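Local coordinates for protein D-alanyl-D-alanine carboxypeptidase (Streptococcus pneumoniae R6, PDB 1XP4) that probably removes the C-terminal D-alanine from peptidoglycan precursor peptides, as a penicillin-binding serine carboxypeptidase of the S11 family, at residues F10-K15 against Y29-T34; G218-L223 against G237-K242; V246-L251 against S269-I274. All coordinates share one frame; numbering follows the deposited sequence.

Interaction 1. Residues F10-K15 against Y29-T34; sequences FTIAAK and YEKDAT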
loop_
_atom_site.group_PDB
_atom_site.type_symbol
_atom_site.label_atom_id
_atom_site.label_comp_id
_atom_site.label_asym_id
_atom_site.label_seq_id
_atom_site.Cartn_x
_atom_site.Cartn_y
_atom_site.Cartn_z
ATOM N N PHE A 10 -11.436 21.659 -4.848
ATOM C CA PHE A 10 -10.304 21.317 -3.936
ATOM C C PHE A 10 -8.986 21.047 -4.652
ATOM O O PHE A 10 -8.951 20.366 -5.673
ATOM C CB PHE A 10 -10.642 20.083 -3.094
ATOM C CG PHE A 10 -9.447 19.485 -2.387
ATOM C CD1 PHE A 10 -8.886 20.113 -1.279
ATOM C CD2 PHE A 10 -8.864 18.311 -2.848
ATOM C CE1 PHE A 10 -7.753 19.576 -0.638
ATOM C CE2 PHE A 10 -7.733 17.769 -2.213
ATOM C CZ PHE A 10 -7.180 18.405 -1.106
ATOM N N THR A 11 -7.906 21.578 -4.085
ATOM C CA THR A 11 -6.556 21.389 -4.611
ATOM C C THR A 11 -5.644 21.099 -3.424
ATOM O O THR A 11 -5.806 21.686 -2.354
ATOM C CB THR A 11 -6.026 22.644 -5.311
ATOM O OG1 THR A 11 -6.967 23.070 -6.298
ATOM C CG2 THR A 11 -4.691 22.347 -5.990
ATOM N N ILE A 12 -4.687 20.200 -3.610
ATOM C CA ILE A 12 -3.781 19.853 -2.530
ATOM C C ILE A 12 -2.500 20.665 -2.600
ATOM O O ILE A 12 -1.995 20.957 -3.682
ATOM C CB ILE A 12 -3.449 18.349 -2.554
ATOM C CG1 ILE A 12 -2.675 17.976 -1.287
ATOM C CG2 ILE A 12 -2.674 17.999 -3.827
ATOM C CD1 ILE A 12 -2.880 16.529 -0.859
ATOM N N ALA A 13 -1.982 21.033 -1.435
ATOM C CA ALA A 13 -0.762 21.825 -1.348
ATOM C C ALA A 13 0.468 20.924 -1.451
ATOM O O ALA A 13 1.312 20.876 -0.546
ATOM C CB ALA A 13 -0.748 22.601 -0.043
ATOM N N ALA A 14 0.548 20.209 -2.566
ATOM C CA ALA A 14 1.651 19.294 -2.842
ATOM C C ALA A 14 1.797 19.261 -4.357
ATOM O O ALA A 14 0.821 19.486 -5.071
ATOM C CB ALA A 14 1.326 17.904 -2.309
ATOM N N LYS A 15 3.001 18.990 -4.851
ATOM C CA LYS A 15 3.214 18.963 -6.291
ATOM C C LYS A 15 2.575 17.761 -6.958
ATOM O O LYS A 15 2.104 17.862 -8.087
ATOM C CB LYS A 15 4.708 18.984 -6.621
ATOM C CG LYS A 15 5.409 20.243 -6.177
ATOM C CD LYS A 15 6.680 20.495 -6.974
ATOM C CE LYS A 15 7.410 21.740 -6.461
ATOM N NZ LYS A 15 6.529 22.949 -6.441
ATOM N N TYR A 29 -8.829 10.839 -6.009
ATOM C CA TYR A 29 -8.244 12.149 -6.227
ATOM C C TYR A 29 -6.861 12.028 -6.841
ATOM O O TYR A 29 -6.101 11.107 -6.533
ATOM C CB TYR A 29 -8.113 12.920 -4.921
ATOM C CG TYR A 29 -7.482 14.274 -5.129
ATOM C CD1 TYR A 29 -8.241 15.348 -5.571
ATOM C CD2 TYR A 29 -6.112 14.457 -4.980
ATOM C CE1 TYR A 29 -7.658 16.568 -5.868
ATOM C CE2 TYR A 29 -5.519 15.675 -5.277
ATOM C CZ TYR A 29 -6.300 16.724 -5.721
ATOM O OH TYR A 29 -5.739 17.936 -6.024
ATOM N N GLU A 30 -6.516 12.984 -7.689
ATOM C CA GLU A 30 -5.221 12.943 -8.327
ATOM C C GLU A 30 -4.759 14.324 -8.762
ATOM O O GLU A 30 -5.575 15.212 -9.012
ATOM C CB GLU A 30 -5.289 11.968 -9.513
ATOM C CG GLU A 30 -4.890 12.512 -10.874
ATOM C CD GLU A 30 -5.836 13.564 -11.408
ATOM O OE1 GLU A 30 -7.061 13.324 -11.393
ATOM O OE2 GLU A 30 -5.355 14.630 -11.854
ATOM N N LYS A 31 -3.440 14.495 -8.817
ATOM C CA LYS A 31 -2.815 15.738 -9.248
ATOM C C LYS A 31 -1.408 15.403 -9.715
ATOM O O LYS A 31 -0.533 15.123 -8.896
ATOM C CB LYS A 31 -2.749 16.749 -8.103
ATOM C CG LYS A 31 -1.953 17.985 -8.464
ATOM C CD LYS A 31 -1.909 18.981 -7.332
ATOM C CE LYS A 31 -0.914 20.086 -7.641
ATOM N NZ LYS A 31 -0.884 21.132 -6.577
ATOM N N ASP A 32 -1.194 15.429 -11.028
ATOM C CA ASP A 32 0.108 15.108 -11.606
ATOM C C ASP A 32 0.584 13.808 -10.944
ATOM O O ASP A 32 1.662 13.746 -10.347
ATOM C CB ASP A 32 1.091 16.249 -11.332
ATOM C CG ASP A 32 2.208 16.325 -12.364
ATOM O OD1 ASP A 32 2.222 15.499 -13.302
ATOM O OD2 ASP A 32 3.075 17.220 -12.248
ATOM N N ALA A 33 -0.238 12.770 -11.060
ATOM C CA ALA A 33 0.052 11.476 -10.448
ATOM C C ALA A 33 0.801 10.477 -11.318
ATOM O O ALA A 33 1.084 9.374 -10.860
ATOM C CB ALA A 33 -1.250 10.832 -9.949
ATOM N N THR A 34 1.135 10.850 -12.550
ATOM C CA THR A 34 1.840 9.930 -13.443
ATOM C C THR A 34 3.311 10.246 -13.722
ATOM O O THR A 34 4.051 9.389 -14.202
ATOM C CB THR A 34 1.124 9.821 -14.786
ATOM O OG1 THR A 34 0.813 11.131 -15.263
ATOM C CG2 THR A 34 -0.147 9.024 -14.645
#
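The loop 10-15 runs alongside the end of strand 26-31, the two directions 35° apart, and its backbone bends through an inverse gamma turn centred on Ala13. That bend brings the carbonyls of Ile12 and Ala14 round to one amine. Lys31, with CG anti to its backbone N and the chain fully extended beyond, reaches across so that NZ donates to Ile12 O at 3.1 Å and to Ala14 O at 2.8 Å. The first bond lies nearly along the C=O axis (169°), whereas in the second NZ sits above the carbonyl plane. Two bonds thus fix the amine, and Ile12 CG2 packs on the shaft at Lys31 CD, 3.7 Å away. Nearer the N-terminus, Phe10 and Tyr29 form an edge-to-face pair, planes at 60°: the CD2-CE2 edge of Phe10 points at one face of Tyr29 near its rim, with Phe10 CD2 3.7 Å from Tyr29 CE1. A weak bond from Ile12 N also reaches Tyr29 OH. Phe10 also stacks on Tyr273 of helix 262-277. The arrangement belongs to the outer edge of the five-stranded antiparallel sheet of the penicillin-binding fold, where the N-terminal segment leads into strand 17-21.

Interaction 2. Residues G218-L223 against G237-K242; sequences GGFDGL and GTTVEK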
loop_
_atom_site.group_PDB
_atom_site.type_symbol
_atom_site.label_atom_id
_atom_site.label_comp_id
_atom_site.label_asym_id
_atom_site.label_seq_id
_atom_site.Cartn_x
_atom_site.Cartn_y
_atom_site.Cartn_z
ATOM N N GLY A 218 -7.733 10.584 13.665
ATOM C CA GLY A 218 -8.358 9.307 13.949
ATOM C C GLY A 218 -8.540 8.390 12.756
ATOM O O GLY A 218 -9.125 8.780 11.741
ATOM N N GLY A 219 -8.042 7.160 12.888
ATOM C CA GLY A 219 -8.166 6.183 11.821
ATOM C C GLY A 219 -6.853 5.756 11.190
ATOM O O GLY A 219 -6.706 4.620 10.746
ATOM N N PHE A 220 -5.889 6.663 11.170
ATOM C CA PHE A 220 -4.605 6.410 10.511
ATOM C C PHE A 220 -3.877 5.243 11.195
ATOM O O PHE A 220 -4.170 4.855 12.320
ATOM C CB PHE A 220 -3.761 7.706 10.569
ATOM C CG PHE A 220 -3.875 8.502 9.292
ATOM C CD1 PHE A 220 -4.873 9.453 9.164
ATOM C CD2 PHE A 220 -3.099 8.195 8.179
ATOM C CE1 PHE A 220 -5.155 10.010 7.927
ATOM C CE2 PHE A 220 -3.380 8.782 6.955
ATOM C CZ PHE A 220 -4.422 9.675 6.818
ATOM N N ASP A 221 -2.972 4.614 10.416
ATOM C CA ASP A 221 -2.084 3.547 10.926
ATOM C C ASP A 221 -0.983 3.228 9.899
ATOM O O ASP A 221 -0.409 2.157 9.893
ATOM C CB ASP A 221 -2.875 2.278 11.278
ATOM C CG ASP A 221 -3.844 1.887 10.170
ATOM O OD1 ASP A 221 -4.053 2.670 9.256
ATOM O OD2 ASP A 221 -4.405 0.801 10.239
ATOM N N GLY A 222 -0.765 4.177 8.976
ATOM C CA GLY A 222 0.358 4.024 8.031
ATOM C C GLY A 222 0.593 5.317 7.247
ATOM O O GLY A 222 -0.129 6.279 7.397
ATOM N N LEU A 223 1.620 5.327 6.358
ATOM C CA LEU A 223 2.287 4.101 5.927
ATOM C C LEU A 223 3.809 4.249 5.876
ATOM O O LEU A 223 4.549 3.350 6.235
ATOM C CB LEU A 223 1.783 3.783 4.517
ATOM C CG LEU A 223 2.121 2.354 4.076
ATOM C CD1 LEU A 223 1.444 1.299 4.954
ATOM C CD2 LEU A 223 1.683 2.059 2.641
ATOM N N GLY A 237 0.086 7.621 3.281
ATOM C CA GLY A 237 -0.710 7.319 4.452
ATOM C C GLY A 237 -1.917 6.464 4.136
ATOM O O GLY A 237 -2.507 6.587 3.068
ATOM N N THR A 238 -2.273 5.571 5.052
ATOM C CA THR A 238 -3.453 4.734 4.861
ATOM C C THR A 238 -4.337 4.958 6.084
ATOM O O THR A 238 -3.842 5.211 7.183
ATOM C CB THR A 238 -3.099 3.232 4.731
ATOM O OG1 THR A 238 -4.293 2.486 4.457
ATOM C CG2 THR A 238 -2.469 2.708 6.012
ATOM N N THR A 239 -5.647 4.876 5.896
ATOM C CA THR A 239 -6.555 5.111 7.003
ATOM C C THR A 239 -7.921 4.517 6.735
ATOM O O THR A 239 -8.275 4.235 5.591
ATOM C CB THR A 239 -6.742 6.619 7.235
ATOM O OG1 THR A 239 -7.460 6.834 8.453
ATOM C CG2 THR A 239 -7.540 7.229 6.096
ATOM N N VAL A 240 -8.686 4.320 7.802
ATOM C CA VAL A 240 -10.036 3.805 7.672
ATOM C C VAL A 240 -10.936 4.908 8.186
ATOM O O VAL A 240 -11.056 5.099 9.395
ATOM C CB VAL A 240 -10.285 2.542 8.521
ATOM C CG1 VAL A 240 -11.730 2.093 8.351
ATOM C CG2 VAL A 240 -9.340 1.429 8.103
ATOM N N GLU A 241 -11.549 5.639 7.263
ATOM C CA GLU A 241 -12.434 6.731 7.628
ATOM C C GLU A 241 -13.827 6.441 7.094
ATOM O O GLU A 241 -13.996 6.152 5.913
ATOM C CB GLU A 241 -11.908 8.045 7.056
ATOM C CG GLU A 241 -11.972 9.201 8.024
ATOM C CD GLU A 241 -11.210 10.410 7.525
ATOM O OE1 GLU A 241 -11.644 11.010 6.524
ATOM O OE2 GLU A 241 -10.170 10.760 8.124
ATOM N N LYS A 242 -14.814 6.520 7.981
ATOM C CA LYS A 242 -16.209 6.261 7.645
ATOM C C LYS A 242 -16.388 4.894 7.013
ATOM O O LYS A 242 -17.109 4.741 6.027
ATOM C CB LYS A 242 -16.738 7.345 6.722
ATOM C CG LYS A 242 -16.742 8.703 7.375
ATOM C CD LYS A 242 -17.188 9.777 6.414
ATOM C CE LYS A 242 -16.977 11.156 7.017
ATOM N NZ LYS A 242 -17.430 12.239 6.090
#
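This is a loosely bonded antiparallel pairing at one edge of the five-stranded sheet, within the beta hairpin of strands 220-228 and 234-241 in the penicillin-binding, beta-lactamase-like domain. The short strand axes approach to 4.6 Å at 154°, and the cross-strand hydrogen bonds are few and weak: Asp221 N to Thr238 O at 3.4 Å and Thr238 N to Gly222 O at 3.3 Å. Beside the second of these, Gly237 CA turns a C-H toward the same carbonyl, Gly222 O, 3.2 Å away. A cis peptide before Leu223 interrupts the usual run of the backbone just ahead of Lys224, a residue predicted to bind substrate.

The faces of the sheet differ in character. On the face of Thr238, that residue has OG1 anti to its backbone N (chi1 -176°), which turns CG2 toward Gly222 and Asp221; the CG2 methyl lies 3.6 Å from Asp221 OD1. The polar ends are served from outside the pair by Arg245, whose NH2 forms a salt bridge with Asp221 OD1 and whose NE bonds to Thr238 OG1. This guanidinium probably offsets the carboxylate's charge in a buried setting.

On the face of Phe220 and Thr239, the threonine stands over one face of the ring, and helix 262-277 packs against both through Thr267 and Met271. Gly222 O and Gly237 CA lie in the ring plane at its edge. Thr239 has OG1 anti to N, over the backbone of Gly219 and Phe220. The result is a CH-pi contact: Thr239 CB stands 3.7 Å from the centroid of the Phe220 ring, only 6° off its normal.

Interaction 3. Residues V246-L251 against S269-I274; sequences VITVVL and SLMDYI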
loop_
_atom_site.group_PDB
_atom_site.type_symbol
_atom_site.label_atom_id
_atom_site.label_comp_id
_atom_site.label_asym_id
_atom_site.label_seq_id
_atom_site.Cartn_x
_atom_site.Cartn_y
_atom_site.Cartn_z
ATOM N N VAL A 246 -8.542 4.126 2.798
ATOM C CA VAL A 246 -7.992 4.991 1.781
ATOM C C VAL A 246 -6.483 4.988 1.822
ATOM O O VAL A 246 -5.889 5.048 2.899
ATOM C CB VAL A 246 -8.466 6.447 1.984
ATOM C CG1 VAL A 246 -7.788 7.362 0.972
ATOM C CG2 VAL A 246 -9.983 6.533 1.857
ATOM N N ILE A 247 -5.870 4.894 0.647
ATOM C CA ILE A 247 -4.424 4.954 0.550
ATOM C C ILE A 247 -4.133 6.323 -0.023
ATOM O O ILE A 247 -4.695 6.719 -1.038
ATOM C CB ILE A 247 -3.842 3.883 -0.366
ATOM C CG1 ILE A 247 -4.120 2.497 0.220
ATOM C CG2 ILE A 247 -2.336 4.107 -0.504
ATOM C CD1 ILE A 247 -3.393 1.376 -0.496
ATOM N N THR A 248 -3.254 7.042 0.659
ATOM C CA THR A 248 -2.886 8.401 0.303
ATOM C C THR A 248 -1.414 8.547 -0.063
ATOM O O THR A 248 -0.531 8.037 0.634
ATOM C CB THR A 248 -3.230 9.343 1.488
ATOM O OG1 THR A 248 -4.584 9.785 1.351
ATOM C CG2 THR A 248 -2.295 10.544 1.550
ATOM N N VAL A 249 -1.161 9.247 -1.163
ATOM C CA VAL A 249 0.203 9.530 -1.517
ATOM C C VAL A 249 0.360 11.017 -1.796
ATOM O O VAL A 249 -0.177 11.572 -2.720
ATOM C CB VAL A 249 0.493 8.709 -2.757
ATOM C CG1 VAL A 249 1.939 8.861 -3.145
ATOM C CG2 VAL A 249 0.191 7.238 -2.492
ATOM N N VAL A 250 1.067 11.715 -0.892
ATOM C CA VAL A 250 1.359 13.132 -1.079
ATOM C C VAL A 250 2.894 13.278 -1.267
ATOM O O VAL A 250 3.644 13.137 -0.324
ATOM C CB VAL A 250 0.921 13.855 0.219
ATOM C CG1 VAL A 250 1.666 15.187 0.403
ATOM C CG2 VAL A 250 -0.565 14.135 0.274
ATOM N N LEU A 251 3.390 13.564 -2.511
ATOM C CA LEU A 251 4.871 13.701 -2.626
ATOM C C LEU A 251 5.384 14.916 -3.378
ATOM O O LEU A 251 6.108 14.797 -4.357
ATOM C CB LEU A 251 5.541 12.523 -3.337
ATOM C CG LEU A 251 4.634 11.423 -3.836
ATOM C CD1 LEU A 251 4.784 11.197 -5.330
ATOM C CD2 LEU A 251 5.011 10.104 -3.200
ATOM N N SER A 269 -5.975 17.252 4.865
ATOM C CA SER A 269 -6.773 18.088 3.983
ATOM C C SER A 269 -7.394 17.253 2.876
ATOM O O SER A 269 -8.561 17.432 2.522
ATOM C CB SER A 269 -5.904 19.174 3.367
ATOM O OG SER A 269 -6.667 19.960 2.475
ATOM N N LEU A 270 -6.598 16.336 2.334
ATOM C CA LEU A 270 -7.046 15.456 1.267
ATOM C C LEU A 270 -8.171 14.538 1.734
ATOM O O LEU A 270 -9.077 14.218 0.965
ATOM C CB LEU A 270 -5.861 14.624 0.749
ATOM C CG LEU A 270 -6.089 13.489 -0.264
ATOM C CD1 LEU A 270 -7.002 13.931 -1.392
ATOM C CD2 LEU A 270 -4.744 13.044 -0.812
HETATM N N MSE A 271 -8.122 14.121 2.995
HETATM C CA MSE A 271 -9.142 13.227 3.526
HETATM C C MSE A 271 -10.472 13.900 3.823
HETATM O O MSE A 271 -11.526 13.259 3.738
HETATM C CB MSE A 271 -8.617 12.503 4.761
HETATM C CG MSE A 271 -7.504 11.511 4.436
HETATM SE SE MSE A 271 -8.067 9.856 3.566
HETATM C CE MSE A 271 -9.760 10.347 2.833
ATOM N N ASP A 272 -10.431 15.184 4.175
ATOM C CA ASP A 272 -11.661 15.919 4.439
ATOM C C ASP A 272 -12.431 15.965 3.126
ATOM O O ASP A 272 -13.653 15.866 3.105
ATOM C CB ASP A 272 -11.369 17.349 4.907
ATOM C CG ASP A 272 -10.993 17.426 6.378
ATOM O OD1 ASP A 272 -11.767 16.936 7.221
ATOM O OD2 ASP A 272 -9.927 17.995 6.695
ATOM N N TYR A 273 -11.701 16.112 2.029
ATOM C CA TYR A 273 -12.311 16.162 0.709
ATOM C C TYR A 273 -12.963 14.833 0.383
ATOM O O TYR A 273 -14.155 14.764 0.065
ATOM C CB TYR A 273 -11.253 16.466 -0.351
ATOM C CG TYR A 273 -11.723 16.250 -1.777
ATOM C CD1 TYR A 273 -12.698 17.067 -2.342
ATOM C CD2 TYR A 273 -11.186 15.225 -2.561
ATOM C CE1 TYR A 273 -13.125 16.870 -3.648
ATOM C CE2 TYR A 273 -11.609 15.022 -3.870
ATOM C CZ TYR A 273 -12.579 15.847 -4.406
ATOM O OH TYR A 273 -13.019 15.640 -5.694
ATOM N N ILE A 274 -12.165 13.775 0.471
ATOM C CA ILE A 274 -12.627 12.428 0.160
ATOM C C ILE A 274 -13.845 11.960 0.943
ATOM O O ILE A 274 -14.745 11.332 0.380
ATOM C CB ILE A 274 -11.492 11.425 0.358
ATOM C CG1 ILE A 274 -10.382 11.728 -0.647
ATOM C CG2 ILE A 274 -12.009 10.007 0.202
ATOM C CD1 ILE A 274 -9.099 11.006 -0.374
#
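Selenomethionine Met271 leaves the helix with CG anti to the carbonyl carbon (chi1 -68°) and then bends at chi2 (-74°) and again at chi3, which brings its selenium and methyl up to the end of Val246. The valine answers with CG1 anti to its backbone N, and the two side chains meet tip to tip: Met271 SE lies 3.6 Å from Val246 CG1, while Met271 CE settles against CG2 of the same valine at 3.9 Å. Ile274, one turn on, brings CD1 to within 4.1 Å of Val246 CG1, so that this methyl faces two helix residues.

Further along the strand, Leu270 has CG anti to its backbone N and points CD2 end-on at Thr248 OG1, 3.9 Å apart. Its reach to Val250 is looser, with Leu270 CD2 4.5 Å from Val250 CG2. The alternation of the strand sends Val246, Thr248 and Val250 to the helix and turns Ile247 and Val249 to the other side, where helix 170-183 packs. Strand 246-251 and helix 269-274 pass 10.3 Å apart at 138°, and Leu270 and Ile274 also touch Ala19 of the adjacent strand.

No hydrogen bond crosses between the segments, although the same helix bonds through Ser275 OG to Glu241 OE1. With every touching residue buried, 246-251 and 269-274 cohere by the fit of mainly aliphatic and selenium surfaces, the Thr248 hydroxyl among them.

All three contacts involve the same five-stranded antiparallel sheet and follow one another along the chain. Interactions 1 and 2 sit toward its two edges, on strands 26-31 and 220-228, with centres about 19 Å apart and no touch between them. Interaction 3 lies between, its centre about 9 Å from interaction 1 and 10 Å from interaction 2. It touches both: Ile12 meets Val250 and Tyr29 meets Leu270, while neighbouring strands 234-241 and 244-253 pair by backbone bonds. Helix 262-277 lies across one face of the sheet, touching the N-terminal loop on one side and, on the other, Phe220 and Thr239 of the hairpin that carries Lys224, the predicted substrate-binding residue.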